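Local coordinates for protein probable 2-phosphosulfolactate phosphatase (Clostridium acetobutylicum, PDB 1VR0) that probably hydrolyses (2R)-O-phospho-3-sulfolactate to (2R)-3-sulfolactate and phosphate, with magnesium as cofactor, at residues 43-48 with 95-100; 56-61 with 107-112. One frame throughout, in Å; residues are numbered along the deposited sequence.

Contact 1 (43-48 with 95-100) and contact 2 (56-61 with 107-112) have centres about 12 Å apart, and their segments alternate along the chain: helix 42-51 is followed by strand 56-59, then the loop around 95-100, then strand 109-113. Contact 2 pairs two neighbouring strands of the three-stranded parallel sheet 56-59, 109-113, 77-81; contact 1 joins the helix to the loop lying over the face of that sheet that bears Leu110 and Met112. The two contacts touch: Met112 CE lies 3.4 Å from Val45 CG1, and Tyr100 CE1 lies 3.7 Å from Leu110 CD1. Sheet, helix and loop therefore form one buried unit beside the sulfolactate pocket, which Asn95 enters directly.

Contact 1 of 2, residues 43-48 with 95-100; sequences TSVITT and NSPMEY. With 3SL ((2R)-3-sulfolactic acid), chain E.
Val45 points its side chain from the helix straight at the 95-100 loop, and its two methyls divide the work. CG1, anti to the backbone N (chi1 162°), sits over one face of the Tyr100 ring, 4.1 Å from its centroid and displaced toward the rim, a CH-pi contact in which the two side chains cross obliquely. CG2, beside the backbone N, enters the bend of the loop instead: it lies 3.2 Å from Asn95 O and 3.9 Å from Pro97 CD. Thr48 meets Pro97 at about a right angle, with Thr48 OG1 4.0 Å from Pro97 CB and the Thr48 methyl CG2 nearer, 3.7 Å from Pro97 O. The Thr48 hydroxyl also bonds Ser44 O at 2.7 Å, in the carbonyl plane, and Tyr228 OH. No hydrogen bond joins the two segments directly; they meet through van der Waals contacts.

Asn95, one of the pocket residues, links the contact to the ligand. Its CG lies roughly anti to the backbone N, and chi2 of 49° turns OD1 to Val45 CG2 and ND2 to 3SL, where ND2 donates to sulfonate oxygen O3S at 2.9 Å (154° at the hydrogen). Arg41 also bonds the ligand. Ser96 OG accepts from Met98 N in an ST turn and bonds Asp225, while Tyr100 OH bonds Ser94 O. Helix 223-229 touches Ser44 and Pro97, and strand 109-113 packs against Val45 and Tyr100.

Contact 2 of 2, residues 56-61 with 107-112; sequences RVVPVL and GKTLIM
Four parallel bridges, from Arg56 with Thr109 to Pro59 with Met112, set strand 56-59 and strand 109-112 in register; their axes approach to 4.7 Å at 19°. The backbone ladder is the tight part. Leu110 N donates to Arg56 O in the carbonyl plane, at 2.9 Å and a nearly straight 171°, and Val58 N returns to Leu110 O at 2.8 Å. Met112 N then bonds Val58 O from above the carbonyl plane, and Val60 N reaches Met112 O nearly along the C=O axis at 2.8 Å.

Apolar side chains pack on both faces. On one, Val57 and Leu110 lie side by side, while Val57 CG1 is 3.5 Å from CG of selenomethionine Met112, whose CG takes the crowded position between backbone N and carbonyl carbon. On the other, which also carries Arg56 and Thr109, Ile111 brings CD1 to 3.8 Å from Val58 CB.

The partly exposed Arg56 end is looser. The Arg56 chain runs beside Thr109 in the same direction and bends at chi3, so NH1 meets Thr109 OG1 near the guanidinium plane; this hydrogen bond is weak, at 2.8 Å but only 123° at the hydrogen. The stronger hold on the arginine is its NE salt bridge to Glu245. The four main-chain bonds thus fix the parallel register, with Val58 bonding through both its N and its O, whereas the charge of Arg56 is probably balanced chiefly by Glu245, in the short strand 245-246 near the C-terminus, whose Ile246 also bonds the backbone of Val57.

Contact 1 of 2, residues 43-48 with 95-100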
ATOM      1  N   THR A  43     -10.491 -15.057   7.490  1.00 39.41           N
ATOM      2  CA  THR A  43     -10.307 -14.792   8.901  1.00 39.76           C
ATOM      3  C   THR A  43     -11.625 -14.618   9.619  1.00 40.05           C
ATOM      4  O   THR A  43     -11.671 -14.769  10.836  1.00 40.39           O
ATOM      5  CB  THR A  43      -9.407 -13.600   9.195  1.00 39.79           C
ATOM      6  OG1 THR A  43      -9.879 -12.432   8.519  1.00 40.76           O
ATOM      7  CG2 THR A  43      -8.018 -13.916   8.750  1.00 41.62           C
ATOM      8  N   SER A  44     -12.691 -14.308   8.880  1.00 40.23           N
ATOM      9  CA  SER A  44     -14.038 -14.318   9.456  1.00 39.95           C
ATOM     10  C   SER A  44     -14.485 -15.755   9.716  1.00 39.23           C
ATOM     11  O   SER A  44     -15.156 -16.018  10.718  1.00 39.04           O
ATOM     12  CB  SER A  44     -15.024 -13.597   8.545  1.00 39.50           C
ATOM     13  OG  SER A  44     -14.654 -12.234   8.480  1.00 41.24           O
ATOM     14  N   VAL A  45     -14.092 -16.664   8.823  1.00 38.26           N
ATOM     15  CA  VAL A  45     -14.352 -18.079   9.021  1.00 38.08           C
ATOM     16  C   VAL A  45     -13.563 -18.606  10.239  1.00 37.52           C
ATOM     17  O   VAL A  45     -14.119 -19.158  11.173  1.00 37.70           O
ATOM     18  CB  VAL A  45     -14.007 -18.912   7.772  1.00 37.84           C
ATOM     19  CG1 VAL A  45     -13.861 -20.335   8.141  1.00 37.24           C
ATOM     20  CG2 VAL A  45     -15.076 -18.741   6.676  1.00 37.40           C
ATOM     21  N   ILE A  46     -12.269 -18.424  10.234  1.00 37.06           N
ATOM     22  CA  ILE A  46     -11.457 -18.926  11.325  1.00 37.15           C
ATOM     23  C   ILE A  46     -11.990 -18.437  12.687  1.00 37.72           C
ATOM     24  O   ILE A  46     -12.146 -19.229  13.617  1.00 37.55           O
ATOM     25  CB  ILE A  46      -9.996 -18.539  11.151  1.00 36.36           C
ATOM     26  CG1 ILE A  46      -9.409 -19.309   9.972  1.00 34.83           C
ATOM     27  CG2 ILE A  46      -9.201 -18.840  12.414  1.00 36.12           C
ATOM     28  CD1 ILE A  46      -8.341 -18.567   9.248  1.00 33.23           C
ATOM     29  N   THR A  47     -12.255 -17.139  12.775  1.00 37.95           N
ATOM     30  CA  THR A  47     -12.744 -16.518  13.975  1.00 38.44           C
ATOM     31  C   THR A  47     -14.079 -17.137  14.435  1.00 38.59           C
ATOM     32  O   THR A  47     -14.268 -17.434  15.607  1.00 38.10           O
ATOM     33  CB  THR A  47     -12.934 -15.007  13.729  1.00 38.68           C
ATOM     34  OG1 THR A  47     -11.660 -14.408  13.480  1.00 40.30           O
ATOM     35  CG2 THR A  47     -13.558 -14.327  14.953  1.00 40.50           C
ATOM     36  N   THR A  48     -14.995 -17.324  13.490  1.00 38.59           N
ATOM     37  CA  THR A  48     -16.297 -17.858  13.782  1.00 38.56           C
ATOM     38  C   THR A  48     -16.200 -19.336  14.237  1.00 38.63           C
ATOM     39  O   THR A  48     -16.772 -19.740  15.266  1.00 38.90           O
ATOM     40  CB  THR A  48     -17.214 -17.694  12.551  1.00 38.84           C
ATOM     41  OG1 THR A  48     -17.394 -16.301  12.282  1.00 38.37           O
ATOM     42  CG2 THR A  48     -18.580 -18.339  12.768  1.00 38.43           C
ATOM     43  N   ASN A  95     -16.234 -21.635   2.180  1.00 39.71           N
ATOM     44  CA  ASN A  95     -15.603 -20.580   2.980  1.00 40.15           C
ATOM     45  C   ASN A  95     -16.612 -19.535   3.500  1.00 39.94           C
ATOM     46  O   ASN A  95     -16.279 -18.380   3.733  1.00 39.61           O
ATOM     47  CB  ASN A  95     -14.438 -19.925   2.212  1.00 40.27           C
ATOM     48  CG  ASN A  95     -13.407 -19.377   3.138  1.00 40.99           C
ATOM     49  OD1 ASN A  95     -12.979 -20.077   4.044  1.00 47.25           O
ATOM     50  ND2 ASN A  95     -13.038 -18.121   2.980  1.00 40.39           N
ATOM     51  N   SER A  96     -17.838 -19.990   3.716  1.00 40.13           N
ATOM     52  CA  SER A  96     -18.873 -19.177   4.335  1.00 40.03           C
ATOM     53  C   SER A  96     -18.825 -19.381   5.823  1.00 40.13           C
ATOM     54  O   SER A  96     -18.931 -20.495   6.265  1.00 39.92           O
ATOM     55  CB  SER A  96     -20.249 -19.605   3.857  1.00 39.33           C
ATOM     56  OG  SER A  96     -21.203 -19.012   4.698  1.00 37.67           O
ATOM     57  N   PRO A  97     -18.685 -18.307   6.602  1.00 40.90           N
ATOM     58  CA  PRO A  97     -18.732 -18.458   8.057  1.00 41.80           C
ATOM     59  C   PRO A  97     -19.995 -19.117   8.617  1.00 42.38           C
ATOM     60  O   PRO A  97     -19.884 -19.796   9.643  1.00 42.61           O
ATOM     61  CB  PRO A  97     -18.605 -17.016   8.575  1.00 41.36           C
ATOM     62  CG  PRO A  97     -17.981 -16.284   7.526  1.00 40.87           C
ATOM     63  CD  PRO A  97     -18.441 -16.913   6.219  1.00 40.70           C
HETATM   64  N   MSE A  98     -21.153 -18.978   7.959  1.00 43.17           N
HETATM   65  CA  MSE A  98     -22.404 -19.575   8.475  1.00 44.32           C
HETATM   66  C   MSE A  98     -22.443 -21.062   8.523  1.00 43.52           C
HETATM   67  O   MSE A  98     -23.222 -21.612   9.284  1.00 43.46           O
HETATM   68  CB  MSE A  98     -23.638 -19.159   7.690  1.00 46.20           C
HETATM   69  CG  MSE A  98     -24.308 -17.968   8.327  1.00 53.69           C
HETATM   70 SE   MSE A  98     -23.237 -16.407   7.854  1.00 73.95          SE
HETATM   71  CE  MSE A  98     -24.230 -16.106   6.034  1.00 68.70           C
ATOM     72  N   GLU A  99     -21.660 -21.719   7.687  1.00 42.93           N
ATOM     73  CA  GLU A  99     -21.710 -23.160   7.650  1.00 42.99           C
ATOM     74  C   GLU A  99     -20.878 -23.818   8.761  1.00 41.98           C
ATOM     75  O   GLU A  99     -21.037 -25.015   9.012  1.00 42.47           O
ATOM     76  CB  GLU A  99     -21.443 -23.693   6.231  1.00 43.19           C
ATOM     77  CG  GLU A  99     -20.053 -23.588   5.655  1.00 44.57           C
ATOM     78  CD  GLU A  99     -20.063 -23.642   4.103  1.00 44.77           C
ATOM     79  OE1 GLU A  99     -20.692 -24.534   3.498  1.00 45.56           O
ATOM     80  OE2 GLU A  99     -19.427 -22.768   3.475  1.00 51.55           O
ATOM     81  N   TYR A 100     -20.094 -23.014   9.489  1.00 40.94           N
ATOM     82  CA  TYR A 100     -19.288 -23.495  10.608  1.00 40.00           C
ATOM     83  C   TYR A 100     -19.984 -23.262  11.928  1.00 39.50           C
ATOM     84  O   TYR A 100     -19.441 -22.617  12.840  1.00 38.83           O
ATOM     85  CB  TYR A 100     -17.895 -22.851  10.591  1.00 39.92           C
ATOM     86  CG  TYR A 100     -17.154 -23.174   9.330  1.00 39.97           C
ATOM     87  CD1 TYR A 100     -16.376 -24.321   9.249  1.00 39.64           C
ATOM     88  CD2 TYR A 100     -17.263 -22.357   8.187  1.00 38.63           C
ATOM     89  CE1 TYR A 100     -15.690 -24.650   8.076  1.00 40.36           C
ATOM     90  CE2 TYR A 100     -16.595 -22.684   7.013  1.00 38.86           C
ATOM     91  CZ  TYR A 100     -15.804 -23.840   6.969  1.00 40.05           C
ATOM     92  OH  TYR A 100     -15.142 -24.233   5.828  1.00 39.72           O
TER
HETATM   93  O11 3SL E 300     -11.711 -14.845  -4.636  1.00 73.89           O
HETATM   94  C1  3SL E 300     -12.663 -15.034  -3.852  1.00 73.32           C
HETATM   95  O12 3SL E 300     -13.864 -14.753  -4.090  1.00 73.24           O
HETATM   96  C2  3SL E 300     -12.316 -15.642  -2.545  1.00 73.16           C
HETATM   97  O2  3SL E 300     -11.098 -15.040  -2.116  1.00 70.38           O
HETATM   98  C3  3SL E 300     -13.478 -15.397  -1.603  1.00 75.28           C
HETATM   99  S   3SL E 300     -13.103 -15.812  -0.039  1.00 78.91           S
HETATM  100  O3S 3SL E 300     -13.669 -17.136   0.274  1.00 79.24           O
HETATM  101  O1S 3SL E 300     -11.665 -15.591   0.335  1.00 77.80           O
HETATM  102  O2S 3SL E 300     -13.903 -14.950   0.839  1.00 82.36           O

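Contact 2 of 2, residues 56-61 with 107-112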
ATOM      1  N   ARG A  56      -9.245 -26.830  16.558  1.00 40.53           N
ATOM      2  CA  ARG A  56      -8.144 -26.136  15.924  1.00 40.34           C
ATOM      3  C   ARG A  56      -8.413 -25.934  14.456  1.00 39.89           C
ATOM      4  O   ARG A  56      -9.182 -26.673  13.862  1.00 39.60           O
ATOM      5  CB  ARG A  56      -6.847 -26.931  16.101  1.00 40.45           C
ATOM      6  CG  ARG A  56      -6.802 -28.251  15.316  1.00 40.49           C
ATOM      7  CD  ARG A  56      -5.398 -28.840  15.315  1.00 40.54           C
ATOM      8  NE  ARG A  56      -4.992 -29.389  16.599  1.00 38.92           N
ATOM      9  CZ  ARG A  56      -5.324 -30.605  17.021  1.00 40.49           C
ATOM     10  NH1 ARG A  56      -6.074 -31.409  16.280  1.00 39.40           N
ATOM     11  NH2 ARG A  56      -4.911 -31.022  18.204  1.00 41.28           N
ATOM     12  N   VAL A  57      -7.760 -24.932  13.879  1.00 39.83           N
ATOM     13  CA  VAL A  57      -7.735 -24.752  12.440  1.00 39.76           C
ATOM     14  C   VAL A  57      -6.304 -24.951  11.968  1.00 39.84           C
ATOM     15  O   VAL A  57      -5.400 -24.360  12.522  1.00 40.19           O
ATOM     16  CB  VAL A  57      -8.184 -23.341  12.008  1.00 39.55           C
ATOM     17  CG1 VAL A  57      -8.127 -23.239  10.507  1.00 39.87           C
ATOM     18  CG2 VAL A  57      -9.599 -23.014  12.514  1.00 39.44           C
ATOM     19  N   VAL A  58      -6.114 -25.771  10.931  1.00 39.86           N
ATOM     20  CA  VAL A  58      -4.812 -25.980  10.313  1.00 39.33           C
ATOM     21  C   VAL A  58      -4.851 -25.406   8.882  1.00 39.48           C
ATOM     22  O   VAL A  58      -5.411 -26.031   7.987  1.00 38.85           O
ATOM     23  CB  VAL A  58      -4.484 -27.464  10.214  1.00 39.49           C
ATOM     24  CG1 VAL A  58      -3.102 -27.658   9.565  1.00 39.94           C
ATOM     25  CG2 VAL A  58      -4.579 -28.139  11.556  1.00 39.06           C
ATOM     26  N   PRO A  59      -4.265 -24.206   8.668  1.00 39.68           N
ATOM     27  CA  PRO A  59      -4.176 -23.605   7.357  1.00 39.72           C
ATOM     28  C   PRO A  59      -3.056 -24.203   6.500  1.00 39.72           C
ATOM     29  O   PRO A  59      -1.948 -24.393   6.960  1.00 39.12           O
ATOM     30  CB  PRO A  59      -3.872 -22.143   7.680  1.00 40.29           C
ATOM     31  CG  PRO A  59      -3.153 -22.173   8.906  1.00 39.72           C
ATOM     32  CD  PRO A  59      -3.657 -23.338   9.687  1.00 39.49           C
ATOM     33  N   VAL A  60      -3.375 -24.521   5.255  1.00 40.23           N
ATOM     34  CA  VAL A  60      -2.400 -25.043   4.306  1.00 40.45           C
ATOM     35  C   VAL A  60      -2.510 -24.309   2.952  1.00 40.89           C
ATOM     36  O   VAL A  60      -3.489 -23.597   2.664  1.00 41.38           O
ATOM     37  CB  VAL A  60      -2.554 -26.549   4.117  1.00 40.55           C
ATOM     38  CG1 VAL A  60      -2.433 -27.261   5.462  1.00 41.03           C
ATOM     39  CG2 VAL A  60      -3.866 -26.908   3.421  1.00 40.27           C
ATOM     40  N   LEU A  61      -1.493 -24.478   2.120  1.00 41.06           N
ATOM     41  CA  LEU A  61      -1.403 -23.734   0.872  1.00 40.89           C
ATOM     42  C   LEU A  61      -1.996 -24.502  -0.316  1.00 40.91           C
ATOM     43  O   LEU A  61      -2.460 -23.893  -1.272  1.00 41.04           O
ATOM     44  CB  LEU A  61       0.049 -23.292   0.614  1.00 40.49           C
ATOM     45  CG  LEU A  61       0.666 -22.322   1.648  1.00 40.84           C
ATOM     46  CD1 LEU A  61       1.989 -21.798   1.180  1.00 39.78           C
ATOM     47  CD2 LEU A  61      -0.242 -21.134   2.052  1.00 41.98           C
ATOM     48  N   GLY A 107     -15.244 -29.354  18.548  1.00 39.36           N
ATOM     49  CA  GLY A 107     -14.280 -30.416  18.845  1.00 39.32           C
ATOM     50  C   GLY A 107     -13.532 -30.916  17.633  1.00 39.21           C
ATOM     51  O   GLY A 107     -12.578 -31.680  17.769  1.00 39.20           O
ATOM     52  N   LYS A 108     -13.917 -30.440  16.451  1.00 39.05           N
ATOM     53  CA  LYS A 108     -13.313 -30.908  15.222  1.00 38.87           C
ATOM     54  C   LYS A 108     -12.040 -30.128  14.861  1.00 38.34           C
ATOM     55  O   LYS A 108     -11.727 -29.094  15.460  1.00 37.49           O
ATOM     56  CB  LYS A 108     -14.368 -30.938  14.117  1.00 39.02           C
ATOM     57  CG  LYS A 108     -15.297 -32.141  14.379  1.00 40.13           C
ATOM     58  CD  LYS A 108     -16.464 -32.221  13.467  1.00 40.80           C
ATOM     59  CE  LYS A 108     -17.185 -33.572  13.604  1.00 39.57           C
ATOM     60  NZ  LYS A 108     -16.437 -34.650  12.909  1.00 40.56           N
ATOM     61  N   THR A 109     -11.281 -30.696  13.930  1.00 38.16           N
ATOM     62  CA  THR A 109     -10.059 -30.090  13.408  1.00 38.01           C
ATOM     63  C   THR A 109     -10.304 -29.647  11.958  1.00 37.89           C
ATOM     64  O   THR A 109     -10.526 -30.462  11.085  1.00 37.74           O
ATOM     65  CB  THR A 109      -8.889 -31.103  13.444  1.00 37.84           C
ATOM     66  OG1 THR A 109      -8.421 -31.259  14.782  1.00 36.54           O
ATOM     67  CG2 THR A 109      -7.735 -30.657  12.570  1.00 38.86           C
ATOM     68  N   LEU A 110     -10.248 -28.352  11.718  1.00 38.06           N
ATOM     69  CA  LEU A 110     -10.572 -27.785  10.418  1.00 38.48           C
ATOM     70  C   LEU A 110      -9.313 -27.582   9.585  1.00 38.88           C
ATOM     71  O   LEU A 110      -8.499 -26.706   9.876  1.00 38.88           O
ATOM     72  CB  LEU A 110     -11.301 -26.468  10.639  1.00 38.44           C
ATOM     73  CG  LEU A 110     -11.665 -25.633   9.442  1.00 38.50           C
ATOM     74  CD1 LEU A 110     -12.458 -26.422   8.406  1.00 39.44           C
ATOM     75  CD2 LEU A 110     -12.455 -24.495   9.967  1.00 39.26           C
ATOM     76  N   ILE A 111      -9.146 -28.415   8.566  1.00 39.61           N
ATOM     77  CA  ILE A 111      -8.079 -28.249   7.606  1.00 40.66           C
ATOM     78  C   ILE A 111      -8.612 -27.283   6.538  1.00 41.93           C
ATOM     79  O   ILE A 111      -9.621 -27.543   5.897  1.00 40.82           O
ATOM     80  CB  ILE A 111      -7.696 -29.561   6.916  1.00 40.68           C
ATOM     81  CG1 ILE A 111      -7.483 -30.719   7.905  1.00 42.36           C
ATOM     82  CG2 ILE A 111      -6.462 -29.385   6.076  1.00 41.34           C
ATOM     83  CD1 ILE A 111      -6.543 -30.453   9.062  1.00 43.36           C
HETATM   84  N   MSE A 112      -7.948 -26.152   6.353  1.00 43.68           N
HETATM   85  CA  MSE A 112      -8.352 -25.259   5.281  1.00 46.81           C
HETATM   86  C   MSE A 112      -7.256 -24.652   4.447  1.00 44.74           C
HETATM   87  O   MSE A 112      -6.133 -24.436   4.901  1.00 44.95           O
HETATM   88  CB  MSE A 112      -9.261 -24.136   5.781  1.00 46.79           C
HETATM   89  CG  MSE A 112      -8.871 -23.444   7.048  1.00 50.68           C
HETATM   90 SE   MSE A 112      -9.988 -21.780   7.412  1.00 59.32          SE
HETATM   91  CE  MSE A 112     -11.737 -22.236   6.312  1.00 60.76           C
TER